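Local coordinates for protein MgGH51 (Meripilus giganteus, PDB 6ZPV) that probably removes terminal alpha-L-arabinofuranosyl residues from arabinose-containing polysaccharides as a family GH51 glycoside hydrolase, at residues N80-S85 with V94-E99; P255-V258 with V264-D267; F413-F418 with D472-A477; Y479-Q484 with T489-D494. All coordinates share one frame; numbering follows the deposited sequence.

Contact 1 (N80-S85 with V94-E99)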
loop_
_atom_site.group_PDB
_atom_site.type_symbol
_atom_site.label_atom_id
_atom_site.label_comp_id
_atom_site.label_asym_id
_atom_site.label_seq_id
_atom_site.Cartn_x
_atom_site.Cartn_y
_atom_site.Cartn_z
ATOM N N ASN A 80 3.280 13.799 24.063
ATOM C CA ASN A 80 4.660 13.502 24.435
ATOM C C ASN A 80 5.612 14.442 23.737
ATOM O O ASN A 80 5.428 14.818 22.606
ATOM C CB ASN A 80 4.970 12.046 24.058
ATOM C CG ASN A 80 4.167 11.015 24.842
ATOM O OD1 ASN A 80 3.778 11.273 25.995
ATOM N ND2 ASN A 80 3.944 9.849 24.202
ATOM N N SER A 81 6.689 14.766 24.460
ATOM C CA SER A 81 7.797 15.583 23.980
ATOM C C SER A 81 9.133 14.898 24.233
ATOM O O SER A 81 9.244 14.106 25.193
ATOM C CB SER A 81 7.829 16.960 24.647
ATOM O OG SER A 81 6.664 17.679 24.334
ATOM N N LEU A 82 10.135 15.233 23.434
ATOM C CA LEU A 82 11.526 14.858 23.708
ATOM C C LEU A 82 12.115 15.954 24.607
ATOM O O LEU A 82 12.262 17.099 24.170
ATOM C CB LEU A 82 12.284 14.695 22.407
ATOM C CG LEU A 82 13.732 14.308 22.533
ATOM C CD1 LEU A 82 13.872 12.887 23.084
ATOM C CD2 LEU A 82 14.435 14.433 21.183
ATOM N N GLN A 83 12.506 15.570 25.798
ATOM C CA GLN A 83 13.223 16.456 26.714
ATOM C C GLN A 83 14.733 16.239 26.483
ATOM O O GLN A 83 15.257 15.132 26.721
ATOM C CB GLN A 83 12.847 16.123 28.155
ATOM C CG GLN A 83 13.578 16.993 29.156
ATOM C CD GLN A 83 13.249 16.511 30.550
ATOM O OE1 GLN A 83 12.341 17.087 31.200
ATOM N NE2 GLN A 83 13.884 15.396 30.948
ATOM N N PHE A 84 15.382 17.288 26.018
ATOM C CA PHE A 84 16.817 17.344 25.675
ATOM C C PHE A 84 17.557 18.233 26.657
ATOM O O PHE A 84 17.221 19.385 26.815
ATOM C CB PHE A 84 16.966 17.892 24.253
ATOM C CG PHE A 84 18.349 18.351 23.875
ATOM C CD1 PHE A 84 19.402 17.456 23.745
ATOM C CD2 PHE A 84 18.615 19.685 23.681
ATOM C CE1 PHE A 84 20.667 17.896 23.396
ATOM C CE2 PHE A 84 19.892 20.127 23.301
ATOM C CZ PHE A 84 20.904 19.207 23.141
ATOM N N SER A 85 18.571 17.688 27.315
ATOM C CA SER A 85 19.368 18.472 28.284
ATOM C C SER A 85 20.858 18.333 27.951
ATOM O O SER A 85 21.315 17.226 27.594
ATOM C CB SER A 85 19.103 18.025 29.697
ATOM O OG SER A 85 17.741 18.257 30.044
ATOM N N VAL A 94 26.309 19.016 20.443
ATOM C CA VAL A 94 25.530 18.211 21.426
ATOM C C VAL A 94 24.104 18.183 20.903
ATOM O O VAL A 94 23.601 19.239 20.480
ATOM C CB VAL A 94 25.678 18.762 22.871
ATOM C CG1 VAL A 94 24.837 17.938 23.843
ATOM C CG2 VAL A 94 27.147 18.831 23.342
ATOM N N GLY A 95 23.414 17.053 20.937
ATOM C CA GLY A 95 22.108 16.951 20.340
ATOM C C GLY A 95 21.695 15.532 20.220
ATOM O O GLY A 95 21.907 14.748 21.150
ATOM N N PHE A 96 21.059 15.194 19.086
ATOM C CA PHE A 96 20.491 13.844 18.947
ATOM C C PHE A 96 20.300 13.555 17.449
ATOM O O PHE A 96 20.235 14.462 16.627
ATOM C CB PHE A 96 19.194 13.716 19.750
ATOM C CG PHE A 96 18.256 14.867 19.555
ATOM C CD1 PHE A 96 17.305 14.882 18.541
ATOM C CD2 PHE A 96 18.275 15.959 20.443
ATOM C CE1 PHE A 96 16.467 15.957 18.394
ATOM C CE2 PHE A 96 17.442 17.037 20.267
ATOM C CZ PHE A 96 16.535 17.028 19.244
ATOM N N THR A 97 20.204 12.269 17.148
ATOM C CA THR A 97 19.938 11.735 15.817
ATOM C C THR A 97 18.634 10.934 15.781
ATOM O O THR A 97 18.215 10.394 16.803
ATOM C CB THR A 97 21.105 10.904 15.272
ATOM O OG1 THR A 97 21.296 9.785 16.135
ATOM C CG2 THR A 97 22.378 11.688 15.112
ATOM N N ASN A 98 18.109 10.845 14.567
ATOM C CA ASN A 98 17.048 9.882 14.242
ATOM C C ASN A 98 17.602 8.996 13.120
ATOM O O ASN A 98 18.033 9.535 12.077
ATOM C CB ASN A 98 15.755 10.576 13.777
ATOM C CG ASN A 98 14.583 9.625 13.626
ATOM O OD1 ASN A 98 14.521 8.890 12.619
ATOM N ND2 ASN A 98 13.674 9.655 14.583
ATOM N N GLU A 99 17.557 7.681 13.308
ATOM C CA GLU A 99 18.152 6.732 12.363
ATOM C C GLU A 99 17.233 6.466 11.177
ATOM O O GLU A 99 17.602 5.633 10.313
ATOM C CB GLU A 99 18.481 5.424 13.096
ATOM C CG GLU A 99 17.251 4.639 13.546
ATOM C CD GLU A 99 17.557 3.366 14.297
ATOM O OE1 GLU A 99 17.325 2.279 13.722
ATOM O OE2 GLU A 99 18.090 3.408 15.419
#
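The ring of Phe96 carries Leu82 CD2 squarely over one face, 3.8 Å from the ring centroid and 10° off the normal, a CH-pi contact; at its edge, near the ring plane, sits Phe84 CD1. Phe84 in turn receives that edge on a face of its own ring, with Phe96 CE2 above it, so the two aromatics form a T-shaped pair with planes at 69° and centroids 5.5 Å apart. Phe96 CD2 comes within 3.8 Å of Phe84 CD1. The far end of the Phe84 ring reaches on to the opposing backbone: CE1 lies 3.5 Å from Gly95 CA, so the ring rests on the opposing main chain, and CZ meets Val94 CG1 at 4.2 Å. Both Phe84 (chi1 165°) and Leu82 hold CG anti to the backbone N, which sends them across to the other strand; Leu82 meets Phe96 from the opposite direction with a single methyl. With an alanine here in place of Phe84, the edge of Phe96 would probably lose its aromatic partner and a gap would open beside Gly95. Phe192 meets Phe96 in a second edge-to-face pair, and Ile180 and Leu65 also pack on Phe84. Strand 80-85 and strand 93-98 belong to different five-stranded antiparallel sheets, and this interlocking of apolar side chains forms part of the core between the two sheets of a beta-sandwich.

Contact 2 (P255-V258 with V264-D267); sequences PGRV and VNTD
Arg257 and Asn265 form the hydrogen-bonded pair of a minimal antiparallel beta hairpin, set in the long connection between barrel strand 224-227 and helix 271-281. Arg257 N gives its hydrogen to Asn265 O at 3.0 Å, and Asn265 N returns one to Arg257 O at 2.8 Å. Val258 and Val264 follow as a non-hydrogen-bonded pair whose side chains occupy the other face of the ribbon, their CG2 methyls only loosely touching at 4.4 Å. On the face of Arg257 and Asn265 the two side chains run alongside each other, guanidinium and amide planes 77° apart, and a water joins them instead of a direct bond. It accepts from Arg257 NH1 at 2.9 Å, in the guanidinium plane, and donates to Asn265 OD1 and to Asp267 OD1, the latter at 2.7 Å. A second water links Gly256 N to Asp267 OD2, so both carboxylate oxygens are tied to 255-258 through water. Asp267 OD2 also lies 3.7 Å from Arg257 CG, over the aliphatic part of the arginine. Gly256 CA comes within 3.1 Å of Asn265 O; with phi at 76°, a CB here would collide with that oxygen. Beyond the ribbon, Arg257 binds Thr240 O and Asn232 O and forms a salt bridge with Asp260, while Asn232 ND2 also bonds Asn265 OD1. Thr266 OG1 bonds Asp30 OD1 in helix 29-33, tying the hairpin to that short helix, which follows barrel strand 20-21; the hairpin itself ends a few residues before helix 271-281 begins in the chain.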
loop_
_atom_site.group_PDB
_atom_site.type_symbol
_atom_site.label_atom_id
_atom_site.label_comp_id
_atom_site.label_asym_id
_atom_site.label_seq_id
_atom_site.Cartn_x
_atom_site.Cartn_y
_atom_site.Cartn_z
ATOM N N PRO A 255 -3.533 12.015 16.246
ATOM C CA PRO A 255 -2.922 11.351 17.389
ATOM C C PRO A 255 -2.147 10.105 17.065
ATOM O O PRO A 255 -1.331 9.639 17.903
ATOM C CB PRO A 255 -4.128 11.050 18.303
ATOM C CG PRO A 255 -5.293 10.911 17.311
ATOM C CD PRO A 255 -4.996 12.000 16.325
ATOM N N GLY A 256 -2.370 9.509 15.894
ATOM C CA GLY A 256 -1.812 8.214 15.584
ATOM C C GLY A 256 -2.544 7.096 16.276
ATOM O O GLY A 256 -3.390 7.363 17.152
ATOM N N ARG A 257 -2.194 5.836 15.963
ATOM C CA ARG A 257 -2.841 4.691 16.584
ATOM C C ARG A 257 -1.885 3.524 16.478
ATOM O O ARG A 257 -1.100 3.406 15.520
ATOM C CB ARG A 257 -4.197 4.353 15.930
ATOM C CG ARG A 257 -4.180 4.176 14.414
ATOM C CD ARG A 257 -5.532 3.742 13.889
ATOM N NE ARG A 257 -5.838 2.341 14.170
ATOM C CZ ARG A 257 -5.648 1.338 13.345
ATOM N NH1 ARG A 257 -5.042 1.474 12.171
ATOM N NH2 ARG A 257 -6.063 0.133 13.710
ATOM N N VAL A 258 -2.016 2.609 17.421
ATOM C CA VAL A 258 -1.370 1.303 17.321
ATOM C C VAL A 258 -2.122 0.485 16.295
ATOM O O VAL A 258 -3.312 0.260 16.461
ATOM C CB VAL A 258 -1.301 0.612 18.680
ATOM C CG1 VAL A 258 -0.678 -0.774 18.524
ATOM C CG2 VAL A 258 -0.509 1.474 19.697
ATOM N N VAL A 264 3.322 1.496 15.779
ATOM C CA VAL A 264 2.521 2.726 15.737
ATOM C C VAL A 264 2.392 3.241 14.311
ATOM O O VAL A 264 3.392 3.347 13.598
ATOM C CB VAL A 264 3.123 3.800 16.657
ATOM C CG1 VAL A 264 2.396 5.103 16.546
ATOM C CG2 VAL A 264 3.142 3.307 18.092
ATOM N N ASN A 265 1.165 3.601 13.940
ATOM C CA ASN A 265 0.907 4.381 12.738
ATOM C C ASN A 265 0.785 5.848 13.127
ATOM O O ASN A 265 0.044 6.212 14.014
ATOM C CB ASN A 265 -0.388 3.933 12.074
ATOM C CG ASN A 265 -0.433 2.584 11.432
ATOM O OD1 ASN A 265 -1.302 2.376 10.553
ATOM N ND2 ASN A 265 0.411 1.631 11.819
ATOM N N THR A 266 1.502 6.704 12.374
ATOM C CA THR A 266 1.400 8.151 12.589
ATOM C C THR A 266 0.046 8.704 12.120
ATOM O O THR A 266 -0.339 9.791 12.589
ATOM C CB THR A 266 2.493 8.902 11.856
ATOM O OG1 THR A 266 2.312 8.824 10.421
ATOM C CG2 THR A 266 3.897 8.494 12.252
ATOM N N ASP A 267 -0.585 8.021 11.165
ATOM C CA ASP A 267 -1.743 8.538 10.413
ATOM C C ASP A 267 -1.365 9.765 9.589
ATOM O O ASP A 267 -2.278 10.473 9.111
ATOM C CB ASP A 267 -2.978 8.687 11.291
ATOM C CG ASP A 267 -3.688 7.361 11.584
ATOM O OD1 ASP A 267 -3.509 6.419 10.762
ATOM O OD2 ASP A 267 -4.441 7.321 12.578
HETATM O O HOH W 1 -4.504 9.560 14.110
HETATM O O HOH W 2 -3.784 3.726 10.958
#

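Contact 3 (F413-F418 with D472-A477); sequences FYYDGF and DIVFAA
Ile473 CD1 is the bump that enters the angle between Tyr415 and Phe418. Its methyl lies 3.5 Å from Phe418 CB and 4.2 Å from Tyr415 CD1, filling the hollow beside the type I turn that runs from Tyr415 to Phe418. The turn makes that hollow: Phe418 N bonds back to Tyr415 O, and the Phe418 ring folds with one face over Tyr415 CD1. The reach of Ile473 comes from CG1 standing between the backbone N and the carbonyl carbon (chi1 67°), with CD1 extended beyond it. Next along the chain, Val474 supplies a second knob. Its CG2 sits 3.6 Å from the centroid of the Tyr415 ring, a CH-pi contact over the face displaced toward CD2, where the gap is 3.5 Å. Tyr414 CD2 covers the opposite face, so the ring is sandwiched between the Val474 methyl and the Tyr414 ring edge. At the rim of the ring the hydroxyl is hydrogen-bonded to Glu427 OE1 of strand 424-432, which probably fixes the position of the ring's far end. A leucine replacing Tyr415 would probably leave Glu427 without this hydroxyl and Val474 CG2 without a ring to lie on. Arg420 bonds Tyr415 O and pairs with Asp472. Segment 413-418 lies between helix 405-410 and strand 424-432; Ile473 immediately precedes strand 474-479 and Val474 begins it. A loop here packs against the entry of the last strand of a (beta/alpha)8 barrel, at the end away from the one where such barrels carry their active site.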
loop_
_atom_site.group_PDB
_atom_site.type_symbol
_atom_site.label_atom_id
_atom_site.label_comp_id
_atom_site.label_asym_id
_atom_site.label_seq_id
_atom_site.Cartn_x
_atom_site.Cartn_y
_atom_site.Cartn_z
ATOM N N PHE A 413 -10.362 -22.542 -12.595
ATOM C CA PHE A 413 -11.798 -22.613 -12.896
ATOM C C PHE A 413 -12.659 -22.298 -11.684
ATOM O O PHE A 413 -13.876 -22.566 -11.713
ATOM C CB PHE A 413 -12.153 -23.954 -13.552
ATOM C CG PHE A 413 -11.720 -24.083 -14.988
ATOM C CD1 PHE A 413 -10.403 -24.213 -15.327
ATOM C CD2 PHE A 413 -12.665 -24.049 -16.008
ATOM C CE1 PHE A 413 -10.025 -24.321 -16.646
ATOM C CE2 PHE A 413 -12.261 -24.144 -17.328
ATOM C CZ PHE A 413 -10.929 -24.260 -17.663
ATOM N N TYR A 414 -12.113 -21.624 -10.684
ATOM C CA TYR A 414 -12.844 -21.285 -9.451
ATOM C C TYR A 414 -14.200 -20.660 -9.781
ATOM O O TYR A 414 -15.219 -21.007 -9.154
ATOM C CB TYR A 414 -12.003 -20.349 -8.583
ATOM C CG TYR A 414 -12.629 -20.030 -7.254
ATOM C CD1 TYR A 414 -12.401 -20.831 -6.145
ATOM C CD2 TYR A 414 -13.426 -18.944 -7.062
ATOM C CE1 TYR A 414 -12.974 -20.539 -4.908
ATOM C CE2 TYR A 414 -13.970 -18.641 -5.819
ATOM C CZ TYR A 414 -13.789 -19.449 -4.765
ATOM O OH TYR A 414 -14.341 -19.099 -3.521
ATOM N N TYR A 415 -14.239 -19.690 -10.686
ATOM C CA TYR A 415 -15.463 -18.904 -10.960
ATOM C C TYR A 415 -16.322 -19.455 -12.098
ATOM O O TYR A 415 -17.463 -18.979 -12.285
ATOM C CB TYR A 415 -15.154 -17.430 -11.180
ATOM C CG TYR A 415 -14.791 -16.679 -9.918
ATOM C CD1 TYR A 415 -15.783 -16.326 -9.013
ATOM C CD2 TYR A 415 -13.496 -16.338 -9.613
ATOM C CE1 TYR A 415 -15.470 -15.678 -7.822
ATOM C CE2 TYR A 415 -13.178 -15.681 -8.454
ATOM C CZ TYR A 415 -14.156 -15.306 -7.562
ATOM O OH TYR A 415 -13.949 -14.653 -6.372
ATOM N N ASP A 416 -15.839 -20.446 -12.850
ATOM C CA ASP A 416 -16.595 -20.878 -14.051
ATOM C C ASP A 416 -17.982 -21.416 -13.696
ATOM O O ASP A 416 -18.889 -21.238 -14.536
ATOM C CB ASP A 416 -15.813 -21.896 -14.847
ATOM C CG ASP A 416 -14.643 -21.249 -15.537
ATOM O OD1 ASP A 416 -13.638 -20.881 -14.857
ATOM O OD2 ASP A 416 -14.678 -21.068 -16.791
ATOM N N GLY A 417 -18.109 -22.139 -12.592
ATOM C CA GLY A 417 -19.383 -22.731 -12.225
ATOM C C GLY A 417 -20.262 -21.828 -11.394
ATOM O O GLY A 417 -21.367 -22.298 -10.996
ATOM N N PHE A 418 -19.841 -20.593 -11.092
ATOM C CA PHE A 418 -20.694 -19.703 -10.312
ATOM C C PHE A 418 -21.911 -19.322 -11.113
ATOM O O PHE A 418 -21.885 -19.196 -12.363
ATOM C CB PHE A 418 -19.976 -18.402 -9.925
ATOM C CG PHE A 418 -19.128 -18.445 -8.661
ATOM C CD1 PHE A 418 -18.228 -19.471 -8.386
ATOM C CD2 PHE A 418 -19.224 -17.405 -7.748
ATOM C CE1 PHE A 418 -17.506 -19.500 -7.212
ATOM C CE2 PHE A 418 -18.473 -17.425 -6.585
ATOM C CZ PHE A 418 -17.628 -18.476 -6.313
ATOM N N ASP A 472 -17.074 -11.377 -16.484
ATOM C CA ASP A 472 -18.484 -10.993 -16.466
ATOM C C ASP A 472 -18.974 -10.861 -15.041
ATOM O O ASP A 472 -19.858 -10.021 -14.784
ATOM C CB ASP A 472 -19.331 -11.954 -17.297
ATOM C CG ASP A 472 -19.307 -13.407 -16.863
ATOM O OD1 ASP A 472 -18.204 -13.891 -16.509
ATOM O OD2 ASP A 472 -20.370 -14.036 -16.951
ATOM N N ILE A 473 -18.473 -11.665 -14.110
ATOM C CA ILE A 473 -18.857 -11.610 -12.681
ATOM C C ILE A 473 -17.687 -11.172 -11.785
ATOM O O ILE A 473 -17.961 -10.670 -10.688
ATOM C CB ILE A 473 -19.494 -12.918 -12.191
ATOM C CG1 ILE A 473 -18.522 -14.092 -12.178
ATOM C CG2 ILE A 473 -20.781 -13.174 -12.933
ATOM C CD1 ILE A 473 -19.046 -15.339 -11.458
ATOM N N VAL A 474 -16.432 -11.416 -12.138
ATOM C CA VAL A 474 -15.277 -10.935 -11.382
ATOM C C VAL A 474 -14.981 -9.513 -11.835
ATOM O O VAL A 474 -14.636 -9.316 -13.021
ATOM C CB VAL A 474 -14.048 -11.837 -11.552
ATOM C CG1 VAL A 474 -12.865 -11.229 -10.770
ATOM C CG2 VAL A 474 -14.315 -13.261 -11.121
ATOM N N PHE A 475 -15.161 -8.525 -10.962
ATOM C CA PHE A 475 -14.984 -7.142 -11.370
ATOM C C PHE A 475 -13.644 -6.545 -10.970
ATOM O O PHE A 475 -13.277 -5.486 -11.511
ATOM C CB PHE A 475 -16.128 -6.220 -10.908
ATOM C CG PHE A 475 -16.116 -5.788 -9.479
ATOM C CD1 PHE A 475 -16.546 -6.651 -8.447
ATOM C CD2 PHE A 475 -15.630 -4.555 -9.101
ATOM C CE1 PHE A 475 -16.572 -6.245 -7.128
ATOM C CE2 PHE A 475 -15.675 -4.150 -7.772
ATOM C CZ PHE A 475 -16.125 -5.009 -6.790
ATOM N N ALA A 476 -12.913 -7.163 -10.051
ATOM C CA ALA A 476 -11.704 -6.552 -9.477
ATOM C C ALA A 476 -10.905 -7.660 -8.791
ATOM O O ALA A 476 -11.491 -8.593 -8.209
ATOM C CB ALA A 476 -12.128 -5.485 -8.483
ATOM N N ALA A 477 -9.590 -7.518 -8.783
ATOM C CA ALA A 477 -8.674 -8.503 -8.196
ATOM C C ALA A 477 -7.383 -7.803 -7.818
ATOM O O ALA A 477 -6.816 -7.066 -8.636
ATOM C CB ALA A 477 -8.431 -9.607 -9.168
#

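Contact 4 (Y479-Q484 with T489-D494); sequences YAPLLQ and TQWTPD
Thr489 OG1 accepts a hydrogen from Gln484 NE2 at 2.9 Å, nearly straight at 170° and exactly in the amide plane, and is also bonded to His485 O. The other end of the same amide is held too: Gln484 OE1 bonds Ser497 OG, and a water 2.8 Å from OE1 links it to Asp494 N. With both ends engaged, the amide cannot flip without losing bonds. Its chain, extended with CG anti to the backbone N (chi1 174°), crosses Asp494 at about a right angle, CD 3.3 Å from Asp494 OD2. The other carboxylate oxygen, Asp494 OD1, rests 3.2 Å from Pro481 CG. Pro481 follows a cis peptide bond, as does Pro493. Pro481 CD lies 3.3 Å from Trp491 CD1, beside the indole, which Arg448 and Tyr402 contact elsewhere. A second water ties this corner together: it accepts from Trp491 NE1 at 2.9 Å, in the ring plane, and donates to both Ala480 O and Pro493 O. Farther back, Tyr479 OH comes 3.5 Å from Pro493 CG. Polar and apolar packing share a largely buried contact: one water bridges two backbone carbonyls and the indole N-H, the other links the Gln484 amide to a backbone N-H. Together with the cis prolines, these bridges and the doubly held amide are likely to keep the loop after barrel strand 474-479 in one shape.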
loop_
_atom_site.group_PDB
_atom_site.type_symbol
_atom_site.label_atom_id
_atom_site.label_comp_id
_atom_site.label_asym_id
_atom_site.label_seq_id
_atom_site.Cartn_x
_atom_site.Cartn_y
_atom_site.Cartn_z
ATOM N N TYR A 479 -3.533 -8.613 -5.622
ATOM C CA TYR A 479 -2.546 -9.370 -4.822
ATOM C C TYR A 479 -2.412 -8.741 -3.428
ATOM O O TYR A 479 -2.575 -7.520 -3.288
ATOM C CB TYR A 479 -1.189 -9.320 -5.554
ATOM C CG TYR A 479 -0.060 -10.148 -4.983
ATOM C CD1 TYR A 479 0.685 -9.756 -3.896
ATOM C CD2 TYR A 479 0.267 -11.361 -5.587
ATOM C CE1 TYR A 479 1.737 -10.505 -3.389
ATOM C CE2 TYR A 479 1.337 -12.098 -5.105
ATOM C CZ TYR A 479 2.082 -11.690 -4.015
ATOM O OH TYR A 479 3.145 -12.410 -3.495
ATOM N N ALA A 480 -2.046 -9.535 -2.434
ATOM C CA ALA A 480 -1.725 -8.924 -1.135
ATOM C C ALA A 480 -0.681 -9.707 -0.394
ATOM O O ALA A 480 -0.669 -10.954 -0.505
ATOM C CB ALA A 480 -2.958 -8.776 -0.284
ATOM N N PRO A 481 0.138 -9.056 0.458
ATOM C CA PRO A 481 0.284 -7.610 0.557
ATOM C C PRO A 481 1.032 -7.013 -0.648
ATOM O O PRO A 481 1.808 -7.671 -1.354
ATOM C CB PRO A 481 1.143 -7.396 1.836
ATOM C CG PRO A 481 1.000 -8.689 2.570
ATOM C CD PRO A 481 0.881 -9.763 1.501
ATOM N N LEU A 482 0.841 -5.692 -0.814
ATOM C CA LEU A 482 1.452 -4.900 -1.876
ATOM C C LEU A 482 2.918 -4.624 -1.610
ATOM O O LEU A 482 3.707 -4.694 -2.569
ATOM C CB LEU A 482 0.652 -3.625 -1.994
ATOM C CG LEU A 482 1.046 -2.673 -3.125
ATOM C CD1 LEU A 482 0.913 -3.320 -4.485
ATOM C CD2 LEU A 482 0.229 -1.412 -3.044
ATOM N N LEU A 483 3.250 -4.226 -0.374
ATOM C CA LEU A 483 4.536 -3.591 -0.103
ATOM C C LEU A 483 5.231 -4.220 1.087
ATOM O O LEU A 483 4.579 -4.651 2.069
ATOM C CB LEU A 483 4.335 -2.090 0.145
ATOM C CG LEU A 483 4.104 -1.261 -1.111
ATOM C CD1 LEU A 483 3.622 0.116 -0.819
ATOM C CD2 LEU A 483 5.365 -1.176 -1.940
ATOM N N GLN A 484 6.556 -4.154 1.068
ATOM C CA GLN A 484 7.408 -4.702 2.136
ATOM C C GLN A 484 8.688 -3.904 2.336
ATOM O O GLN A 484 9.546 -3.875 1.433
ATOM C CB GLN A 484 7.796 -6.132 1.816
ATOM C CG GLN A 484 8.793 -6.763 2.766
ATOM C CD GLN A 484 9.438 -8.035 2.228
ATOM O OE1 GLN A 484 9.387 -8.334 1.053
ATOM N NE2 GLN A 484 10.082 -8.752 3.128
ATOM N N THR A 489 9.588 -6.651 8.458
ATOM C CA THR A 489 8.617 -7.517 7.796
ATOM C C THR A 489 7.784 -8.339 8.778
ATOM O O THR A 489 8.378 -8.998 9.654
ATOM C CB THR A 489 9.363 -8.436 6.830
ATOM O OG1 THR A 489 9.960 -7.640 5.783
ATOM C CG2 THR A 489 8.435 -9.446 6.207
ATOM N N GLN A 490 6.477 -8.282 8.624
ATOM C CA GLN A 490 5.525 -9.108 9.376
ATOM C C GLN A 490 4.834 -10.197 8.531
ATOM O O GLN A 490 4.260 -11.094 9.105
ATOM C CB GLN A 490 4.503 -8.273 10.110
ATOM C CG GLN A 490 5.108 -7.240 11.066
ATOM C CD GLN A 490 5.660 -5.993 10.421
ATOM O OE1 GLN A 490 4.943 -5.418 9.607
ATOM N NE2 GLN A 490 6.889 -5.595 10.807
ATOM N N TRP A 491 4.956 -10.117 7.226
ATOM C CA TRP A 491 4.290 -11.076 6.321
ATOM C C TRP A 491 5.088 -11.183 5.018
ATOM O O TRP A 491 5.496 -10.111 4.528
ATOM C CB TRP A 491 2.880 -10.633 5.999
ATOM C CG TRP A 491 2.059 -11.535 5.141
ATOM C CD1 TRP A 491 2.150 -11.736 3.807
ATOM C CD2 TRP A 491 1.028 -12.444 5.587
ATOM N NE1 TRP A 491 1.205 -12.607 3.364
ATOM C CE2 TRP A 491 0.507 -13.074 4.448
ATOM C CE3 TRP A 491 0.561 -12.849 6.843
ATOM C CZ2 TRP A 491 -0.545 -14.009 4.506
ATOM C CZ3 TRP A 491 -0.479 -13.772 6.939
ATOM C CH2 TRP A 491 -0.987 -14.341 5.763
ATOM N N THR A 492 5.282 -12.376 4.491
ATOM C CA THR A 492 5.831 -12.599 3.156
ATOM C C THR A 492 4.938 -13.625 2.479
ATOM O O THR A 492 4.247 -14.402 3.132
ATOM C CB THR A 492 7.268 -13.109 3.214
ATOM O OG1 THR A 492 7.301 -14.442 3.773
ATOM C CG2 THR A 492 8.173 -12.203 4.035
ATOM N N PRO A 493 5.023 -13.760 1.151
ATOM C CA PRO A 493 5.699 -12.854 0.231
ATOM C C PRO A 493 4.860 -11.598 -0.057
ATOM O O PRO A 493 3.666 -11.554 0.203
ATOM C CB PRO A 493 5.817 -13.722 -1.031
ATOM C CG PRO A 493 4.555 -14.522 -1.033
ATOM C CD PRO A 493 4.318 -14.817 0.443
ATOM N N ASP A 494 5.532 -10.584 -0.586
ATOM C CA ASP A 494 4.936 -9.279 -0.892
ATOM C C ASP A 494 5.215 -8.857 -2.326
ATOM O O ASP A 494 6.248 -9.264 -2.884
ATOM C CB ASP A 494 5.470 -8.257 0.117
ATOM C CG ASP A 494 5.239 -8.701 1.531
ATOM O OD1 ASP A 494 4.100 -8.699 1.990
ATOM O OD2 ASP A 494 6.291 -9.145 2.186
HETATM O O HOH W 3 1.225 -12.883 0.507
HETATM O O HOH W 4 8.362 -10.719 -0.006
#

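Overall arrangement
The four contacts come in chain order without overlap. Contact 1 lies in the beta sandwich inserted between barrel strands 20-21 and 224-227, about 31 Å from the chain's centre. Contacts 2, 3 and 4 belong to the (beta/alpha)8 barrel: contact 2 in the connection after strand 224-227, contact 3 at the start of strand 474-479, and contact 4 just beyond that strand. Contact 2 is about 20 Å, centre to centre, from both contact 1 and contact 4; the centres of contacts 1 and 3 are about 55 Å apart, on opposite sides of the chain's centre. The last barrel strand connects contacts 3 and 4, packed at its entry and leaving into a water-bridged loop.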